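Local coordinates for protein Can2 (Sulfobacillus thermosulfidooxidans, PDB 7BDV) that binds the second messenger cyclic tetra-adenylate through its CARF domains and cleaves nucleic acids as a dual-specificity nuclease in type III CRISPR defence, at the interface of chains A and B. Coordinates in Å, arbitrary orientation; residue numbers count along the deposited sequence, not the author numbering. Chains: chain A/B, Can2.

The interface of chains A and B. Residues chain A 310, 313, 341, 345; chain B 275, 311, 314-315.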
# COMPACT_ATOMS: atom_id res chain seq x y z
N TYR A 310 -1.33 -8.57 5.57
CA TYR A 310 -0.47 -8.19 4.43
C TYR A 310 -1.30 -8.23 3.14
O TYR A 310 -1.15 -7.35 2.30
CB TYR A 310 0.71 -9.14 4.25
CG TYR A 310 1.78 -9.08 5.31
CD1 TYR A 310 2.29 -7.89 5.77
CD2 TYR A 310 2.32 -10.25 5.81
CE1 TYR A 310 3.31 -7.85 6.70
CE2 TYR A 310 3.34 -10.23 6.75
CZ TYR A 310 3.81 -9.03 7.23
OH TYR A 310 4.79 -8.99 8.17
N ASP A 313 -3.74 -5.23 3.17
CA ASP A 313 -2.97 -4.01 2.90
C ASP A 313 -2.65 -3.93 1.39
O ASP A 313 -2.90 -2.89 0.81
CB ASP A 313 -1.69 -3.97 3.74
CG ASP A 313 -0.98 -2.63 3.66
OD1 ASP A 313 -1.68 -1.62 3.56
OD2 ASP A 313 0.27 -2.61 3.69
N ARG A 341 -0.11 -4.00 13.84
CA ARG A 341 0.19 -3.96 12.38
C ARG A 341 -1.01 -3.33 11.65
O ARG A 341 -0.79 -2.45 10.77
CB ARG A 341 0.55 -5.33 11.81
CG ARG A 341 0.96 -5.26 10.34
CD ARG A 341 1.71 -6.48 9.87
NE ARG A 341 2.97 -6.69 10.57
CZ ARG A 341 4.15 -6.16 10.25
NH1 ARG A 341 4.28 -5.35 9.21
NH2 ARG A 341 5.20 -6.45 10.98
N ASN A 345 -1.07 0.08 9.44
CA ASN A 345 -1.43 -0.06 8.00
C ASN A 345 -2.76 0.64 7.69
O ASN A 345 -3.27 0.45 6.57
CB ASN A 345 -1.48 -1.53 7.60
CG ASN A 345 -0.11 -2.16 7.49
OD1 ASN A 345 0.90 -1.58 7.89
ND2 ASN A 345 -0.07 -3.36 6.95
N ASN B 275 9.82 -5.16 11.12
CA ASN B 275 10.02 -5.87 9.83
C ASN B 275 11.48 -6.29 9.73
O ASN B 275 12.36 -5.48 10.12
CB ASN B 275 9.61 -5.00 8.64
CG ASN B 275 8.17 -4.55 8.74
OD1 ASN B 275 7.29 -5.39 8.84
ND2 ASN B 275 7.92 -3.24 8.76
N LYS B 311 3.36 -9.71 1.33
CA LYS B 311 4.23 -9.12 2.38
C LYS B 311 5.14 -8.08 1.73
O LYS B 311 5.17 -6.94 2.22
CB LYS B 311 4.99 -10.24 3.10
CG LYS B 311 5.92 -9.78 4.22
CD LYS B 311 6.37 -10.91 5.13
CE LYS B 311 7.81 -10.77 5.59
NZ LYS B 311 8.09 -11.60 6.78
N SER B 314 3.12 -4.95 0.82
CA SER B 314 2.67 -4.25 2.05
C SER B 314 3.86 -3.52 2.71
O SER B 314 3.81 -2.29 2.90
CB SER B 314 2.00 -5.23 2.99
OG SER B 314 1.70 -4.63 4.25
N VAL B 315 4.92 -4.25 3.03
CA VAL B 315 6.06 -3.73 3.85
C VAL B 315 6.85 -2.70 3.05
O VAL B 315 7.14 -1.65 3.60
CB VAL B 315 6.97 -4.88 4.34
CG1 VAL B 315 8.20 -4.37 5.07
CG2 VAL B 315 6.17 -5.82 5.23
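Helix 306-320 of one nuclease domain packs against its counterpart, helix 305-320, in the other subunit, and A:Tyr310 reaches across to helix 305-320 of chain B. B:Lys311 runs alongside this tyrosine and points the same way, its aliphatic stem over one ring face with CG 3.8 Å from the ring centroid, a CH-pi contact offset toward the rim. Farther along the stem, CD of B:Lys311 reaches 3.5 Å from CE2 of A:Tyr310. Methyl CG2 of B:Val315 meets CE1 of A:Tyr310 at 3.8 Å. At the ring edge, in its plane, sits the hydroxyl OG of B:Ser314, which donates a short 2.5 Å hydrogen bond to the carboxylate OD2 of A:Asp313, on the lone pair turned away from the other oxygen. With chi1 at -170°, the A:Asp313 carboxylate extends away from its own backbone N and toward B:Ser314.

A:Arg341 from helix 336-344 spreads its guanidinium over the phenol OH of A:Tyr310, 3.6 Å from the guanidinium plane. It hydrogen-bonds end-on with both terminal nitrogens to OD1 of B:Asn275. A:Arg341 NH1 lies 3.0 Å from B:Asn275 OD1, in the carbonyl plane on a lone pair. A:Arg341 NH2, 3.2 Å from B:Asn275 OD1, sits above that plane, off the lone pair. A bend at chi3 (-62°) turns the arginine toward strand 274-277 of chain B. Repeated by the two-fold, this mix of CH-pi, apolar and hydrogen-bond contacts probably helps hold the nuclease domains together in the cA4-bound dimer.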